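Local coordinates for protein 2-hydroxyhepta-2,4-diene-1,7-dioate isomerase (Corynebacterium glutamicum, PDB 4DBF) that probably decarboxylates oxaloacetate with a bound magnesium ion, and may also act as an isomerase, as a member of the fumarylacetoacetate hydrolase family, at residues P127-K132 and R171-A176; L208-R213 and I273-I278. One frame throughout, in Å; residues are numbered along the deposited sequence.

In the fold
Both contacts lie in the fumarylacetoacetate hydrolase-like part of the chain, whose magnesium site is made by Glu136, Glu138 and Asp167. Contact 1 is the outer one, its centre about 22 Å from that of the chain; there a loop meets the start of the helix that follows strand 159-170. It is close to the site through Arg171, whose side chain comes to about 6 Å from the magnesium ion and forms a salt bridge with the ligand Glu136. Contact 2 pairs two strands nearer the middle and lies farther from the metal, with the Ile210 side chain about 11 Å away. The contact centres are 26 Å apart and the nearest atoms about 11 Å, so the two do not touch.

Contact 1. Residues P127-K132 and R171-A176; sequences PSFATK and RDLQFA
Leu173, on the first turn of helix 171-177, packs against Ala130 and Phe129 of the loop 127-132, and this is the tight side of the contact. Its CD1 rests 4.0 Å from Ala130 CB, where a small methyl lets the loop come close, and the same Leu173 CD1 lies 4.2 Å from Phe129 CD1, oblique to the ring. Leu173 CD2 sits over the loop backbone, 3.7 Å from Phe129 O. Ile186 and helix 181-185 also pack on Leu173.

A backbone tie leads outward: Arg171 N donates to Lys132 O at 2.8 Å, from 40° above the carbonyl plane. A backbone N-H in the first turn has no acceptor within its own helix, and the loop carbonyl supplies one.

Thr131, Lys132 and Asp172 form the looser, solvent side. Thr131 OG1 gives a hydrogen bond to Asp172 OD2, its modelled length doubtful. Lys132, its CG turned opposite the main-chain nitrogen (chi1 -161°), runs extended past Arg171 CB, and its NZ remains 5.5 Å from Asp172 OD1. Arg171, by contrast, bends at chi2, and Gln174 OE1, Glu134 and the metal ligand Glu136 hold its guanidinium.

Ser170 OG, bonded to Leu173 N in the manner of an N-cap, also binds Thr131 O: a capped helix start tied to a loop, with a second-shell arginine beside the magnesium site.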
loop_
_atom_site.group_PDB
_atom_site.type_symbol
_atom_site.label_atom_id
_atom_site.label_comp_id
_atom_site.label_asym_id
_atom_site.label_seq_id
_atom_site.Cartn_x
_atom_site.Cartn_y
_atom_site.Cartn_z
ATOM N N PRO A 127 -8.671 -12.330 13.302
ATOM C CA PRO A 127 -9.658 -13.233 12.707
ATOM C C PRO A 127 -9.340 -14.702 12.926
ATOM O O PRO A 127 -8.252 -15.069 13.234
ATOM C CB PRO A 127 -9.638 -12.896 11.243
ATOM C CG PRO A 127 -8.490 -12.020 11.042
ATOM C CD PRO A 127 -7.807 -11.731 12.303
ATOM N N SER A 128 -10.350 -15.528 12.791
ATOM C CA SER A 128 -10.232 -16.921 13.171
ATOM C C SER A 128 -9.233 -17.695 12.351
ATOM O O SER A 128 -8.640 -18.574 12.838
ATOM C CB SER A 128 -11.577 -17.607 13.097
ATOM O OG SER A 128 -12.058 -17.589 11.798
ATOM N N PHE A 129 -9.069 -17.328 11.107
ATOM C CA PHE A 129 -8.163 -18.008 10.221
ATOM C C PHE A 129 -6.731 -17.578 10.378
ATOM O O PHE A 129 -5.876 -18.063 9.691
ATOM C CB PHE A 129 -8.578 -17.818 8.778
ATOM C CG PHE A 129 -8.658 -16.407 8.365
ATOM C CD1 PHE A 129 -7.583 -15.775 7.804
ATOM C CD2 PHE A 129 -9.803 -15.702 8.561
ATOM C CE1 PHE A 129 -7.657 -14.466 7.429
ATOM C CE2 PHE A 129 -9.890 -14.392 8.186
ATOM C CZ PHE A 129 -8.813 -13.770 7.629
ATOM N N ALA A 130 -6.503 -16.632 11.273
ATOM C CA ALA A 130 -5.185 -16.087 11.508
ATOM C C ALA A 130 -4.669 -16.600 12.822
ATOM O O ALA A 130 -5.153 -16.220 13.838
ATOM C CB ALA A 130 -5.210 -14.563 11.530
ATOM N N THR A 131 -3.679 -17.461 12.772
ATOM C CA THR A 131 -3.208 -18.168 13.931
ATOM C C THR A 131 -1.716 -18.008 14.104
ATOM O O THR A 131 -1.034 -17.590 13.220
ATOM C CB THR A 131 -3.582 -19.664 13.847
ATOM O OG1 THR A 131 -3.048 -20.244 12.675
ATOM C CG2 THR A 131 -5.052 -19.838 13.814
ATOM N N LYS A 132 -1.235 -18.333 15.274
ATOM C CA LYS A 132 0.093 -17.989 15.683
ATOM C C LYS A 132 0.449 -16.523 15.388
ATOM O O LYS A 132 1.403 -16.264 14.732
ATOM C CB LYS A 132 1.140 -18.923 15.113
ATOM C CG LYS A 132 2.422 -18.845 15.895
ATOM C CD LYS A 132 3.406 -19.920 15.517
ATOM C CE LYS A 132 4.782 -19.592 16.011
ATOM N NZ LYS A 132 5.746 -20.573 15.508
ATOM N N ARG A 171 2.127 -15.896 12.016
ATOM C CA ARG A 171 3.242 -16.734 11.507
ATOM C C ARG A 171 2.750 -17.894 10.663
ATOM O O ARG A 171 3.413 -18.329 9.730
ATOM C CB ARG A 171 4.054 -17.307 12.658
ATOM C CG ARG A 171 4.621 -16.264 13.564
ATOM C CD ARG A 171 5.632 -15.296 12.861
ATOM N NE ARG A 171 6.260 -14.433 13.830
ATOM C CZ ARG A 171 6.842 -13.255 13.541
ATOM N NH1 ARG A 171 6.837 -12.790 12.310
ATOM N NH2 ARG A 171 7.328 -12.504 14.505
ATOM N N ASP A 172 1.583 -18.422 11.011
ATOM C CA ASP A 172 0.991 -19.498 10.213
ATOM C C ASP A 172 0.637 -19.062 8.814
ATOM O O ASP A 172 0.830 -19.830 7.821
ATOM C CB ASP A 172 -0.278 -20.072 10.909
ATOM C CG ASP A 172 0.053 -20.911 12.159
ATOM O OD1 ASP A 172 1.239 -21.241 12.372
ATOM O OD2 ASP A 172 -0.883 -21.151 12.993
ATOM N N LEU A 173 0.054 -17.847 8.678
ATOM C CA LEU A 173 -0.267 -17.371 7.318
ATOM C C LEU A 173 0.998 -17.018 6.539
ATOM O O LEU A 173 0.995 -17.234 5.289
ATOM C CB LEU A 173 -1.227 -16.172 7.304
ATOM C CG LEU A 173 -2.637 -16.463 7.858
ATOM C CD1 LEU A 173 -3.395 -15.158 7.968
ATOM C CD2 LEU A 173 -3.421 -17.454 6.986
ATOM N N GLN A 174 2.024 -16.505 7.222
ATOM C CA GLN A 174 3.263 -16.191 6.512
ATOM C C GLN A 174 3.782 -17.482 5.802
ATOM O O GLN A 174 4.158 -17.469 4.611
ATOM C CB GLN A 174 4.333 -15.734 7.442
ATOM C CG GLN A 174 4.253 -14.317 7.858
ATOM C CD GLN A 174 5.436 -13.923 8.743
ATOM O OE1 GLN A 174 5.345 -13.844 9.937
ATOM N NE2 GLN A 174 6.569 -13.676 8.123
ATOM N N PHE A 175 3.833 -18.568 6.575
ATOM C CA PHE A 175 4.120 -19.872 5.995
ATOM C C PHE A 175 3.137 -20.359 4.947
ATOM O O PHE A 175 3.589 -20.754 3.890
ATOM C CB PHE A 175 4.309 -20.951 7.095
ATOM C CG PHE A 175 4.588 -22.293 6.523
ATOM C CD1 PHE A 175 5.841 -22.567 5.950
ATOM C CD2 PHE A 175 3.590 -23.256 6.477
ATOM C CE1 PHE A 175 6.119 -23.804 5.383
ATOM C CE2 PHE A 175 3.858 -24.507 5.894
ATOM C CZ PHE A 175 5.127 -24.749 5.343
ATOM N N ALA A 176 1.814 -20.333 5.133
ATOM C CA ALA A 176 0.918 -20.844 4.061
ATOM C C ALA A 176 0.924 -20.043 2.751
ATOM O O ALA A 176 0.706 -20.588 1.685
ATOM C CB ALA A 176 -0.548 -20.865 4.537
#

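Contact 2. Residues L208-R213 and I273-I278; sequences LPIKAR and IEIPGI
Lys211 and Glu274 form an antiparallel hydrogen-bonded pair. Lys211 N donates to Glu274 O at 3.1 Å and Glu274 N to Lys211 O at 2.7 Å, both nearly straight. Ala212 and Ile273 are the adjoining non-hydrogen-bonded pair, where Ile273 CA also makes a CH...O contact with Lys211 O. In the other direction the pattern stops: Pro276, the next donor due to face Pro209 O, has no N-H. Its CD lies 3.4 Å from Pro209 O, which is buried without a partner.

The charged contact is a salt bridge on the face bearing Lys211 and Glu274: Arg213 NH1 lies 3.2 Å from Glu274 OE1. Glu274 has CG anti to its backbone N (chi1 168°) and stays extended, which carries OE1 to the guanidinium edge. The two planes stand 88° apart, and NH1 meets the oxygen from above the carboxylate plane. The rings of Pro209 and Pro276 pack together on this side too.

Apolar contacts fill the other face. Ile210 and Ile275 run alongside each other in the same direction, Ile210 CG1 3.8 Å from Ile275 CG1. Small Ala212 leaves room for Ile273 CD1, 3.6 Å from Ala212 CB. Leu208 CD2 meets Ile275 CG2 at 3.7 Å. Neighbouring antiparallel strands 209-216 and 270-275 thus lay this face on Phe135, Leu139 and Ile164 of strands 133-143 and 159-170, the face-to-face sheet packing of the FAH-type domain.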
loop_
_atom_site.group_PDB
_atom_site.type_symbol
_atom_site.label_atom_id
_atom_site.label_comp_id
_atom_site.label_asym_id
_atom_site.label_seq_id
_atom_site.Cartn_x
_atom_site.Cartn_y
_atom_site.Cartn_z
ATOM N N LEU A 208 19.727 1.698 21.108
ATOM C CA LEU A 208 18.319 1.872 21.412
ATOM C C LEU A 208 17.671 0.533 21.798
ATOM O O LEU A 208 17.445 -0.290 20.918
ATOM C CB LEU A 208 17.596 2.393 20.171
ATOM C CG LEU A 208 16.221 2.986 20.455
ATOM C CD1 LEU A 208 16.334 4.134 21.485
ATOM C CD2 LEU A 208 15.625 3.467 19.112
ATOM N N PRO A 209 17.402 0.306 23.100
ATOM C CA PRO A 209 16.732 -0.890 23.568
ATOM C C PRO A 209 15.277 -0.854 23.051
ATOM O O PRO A 209 14.676 0.195 23.031
ATOM C CB PRO A 209 16.748 -0.738 25.096
ATOM C CG PRO A 209 17.694 0.414 25.396
ATOM C CD PRO A 209 17.678 1.265 24.206
ATOM N N ILE A 210 14.740 -1.955 22.550
ATOM C CA ILE A 210 13.340 -1.964 22.144
ATOM C C ILE A 210 12.720 -3.155 22.853
ATOM O O ILE A 210 13.129 -4.283 22.600
ATOM C CB ILE A 210 13.210 -2.108 20.634
ATOM C CG1 ILE A 210 13.755 -0.867 19.916
ATOM C CG2 ILE A 210 11.722 -2.370 20.243
ATOM C CD1 ILE A 210 13.921 -1.085 18.418
ATOM N N LYS A 211 11.799 -2.906 23.784
ATOM C CA LYS A 211 11.322 -3.955 24.651
ATOM C C LYS A 211 9.840 -4.137 24.437
ATOM O O LYS A 211 9.160 -3.160 24.057
ATOM C CB LYS A 211 11.623 -3.618 26.107
ATOM C CG LYS A 211 13.152 -3.707 26.394
ATOM C CD LYS A 211 13.535 -3.207 27.813
ATOM C CE LYS A 211 15.006 -3.604 28.112
ATOM N NZ LYS A 211 15.247 -3.459 29.541
ATOM N N ALA A 212 9.342 -5.362 24.648
ATOM C CA ALA A 212 7.918 -5.628 24.581
ATOM C C ALA A 212 7.500 -6.530 25.740
ATOM O O ALA A 212 8.164 -7.534 26.036
ATOM C CB ALA A 212 7.570 -6.279 23.265
ATOM N N ARG A 213 6.423 -6.142 26.393
ATOM C CA ARG A 213 5.879 -6.884 27.510
ATOM C C ARG A 213 4.494 -7.379 27.138
ATOM O O ARG A 213 3.609 -6.554 26.783
ATOM C CB ARG A 213 5.825 -5.979 28.742
ATOM C CG ARG A 213 7.245 -5.594 29.211
ATOM C CD ARG A 213 7.253 -4.557 30.311
ATOM N NE ARG A 213 8.632 -4.350 30.744
ATOM C CZ ARG A 213 9.474 -3.463 30.224
ATOM N NH1 ARG A 213 9.100 -2.639 29.227
ATOM N NH2 ARG A 213 10.701 -3.400 30.706
ATOM N N ILE A 273 4.755 -2.157 23.601
ATOM C CA ILE A 273 6.112 -1.998 23.139
ATOM C C ILE A 273 6.676 -0.758 23.827
ATOM O O ILE A 273 5.986 0.281 23.890
ATOM C CB ILE A 273 6.174 -1.766 21.574
ATOM C CG1 ILE A 273 5.353 -2.827 20.769
ATOM C CG2 ILE A 273 7.634 -1.631 21.077
ATOM C CD1 ILE A 273 5.774 -4.234 20.984
ATOM N N GLU A 274 7.935 -0.802 24.240
ATOM C CA GLU A 274 8.537 0.396 24.810
ATOM C C GLU A 274 9.821 0.762 24.090
ATOM O O GLU A 274 10.673 -0.074 23.935
ATOM C CB GLU A 274 8.822 0.226 26.314
ATOM C CG GLU A 274 9.679 1.306 26.890
ATOM C CD GLU A 274 9.973 1.083 28.369
ATOM O OE1 GLU A 274 10.666 0.083 28.732
ATOM O OE2 GLU A 274 9.545 1.958 29.150
ATOM N N ILE A 275 9.956 2.019 23.659
ATOM C CA ILE A 275 11.211 2.507 23.121
ATOM C C ILE A 275 11.593 3.784 23.913
ATOM O O ILE A 275 10.920 4.781 23.792
ATOM C CB ILE A 275 11.171 2.762 21.584
ATOM C CG1 ILE A 275 10.849 1.480 20.774
ATOM C CG2 ILE A 275 12.511 3.358 21.139
ATOM C CD1 ILE A 275 10.914 1.670 19.286
ATOM N N PRO A 276 12.648 3.733 24.770
ATOM C CA PRO A 276 13.014 4.920 25.590
ATOM C C PRO A 276 13.309 6.118 24.703
ATOM O O PRO A 276 13.919 5.971 23.624
ATOM C CB PRO A 276 14.276 4.449 26.361
ATOM C CG PRO A 276 14.751 3.155 25.634
ATOM C CD PRO A 276 13.456 2.549 25.129
ATOM N N GLY A 277 12.819 7.284 25.076
ATOM C CA GLY A 277 12.968 8.431 24.181
ATOM C C GLY A 277 11.736 8.710 23.326
ATOM O O GLY A 277 11.521 9.854 22.877
ATOM N N ILE A 278 10.925 7.671 23.109
ATOM C CA ILE A 278 9.657 7.823 22.412
ATOM C C ILE A 278 8.565 7.588 23.440
ATOM O O ILE A 278 7.812 8.500 23.758
ATOM C CB ILE A 278 9.546 6.812 21.197
ATOM C CG1 ILE A 278 10.785 6.966 20.289
ATOM C CG2 ILE A 278 8.151 6.998 20.476
ATOM C CD1 ILE A 278 10.693 6.141 18.973
#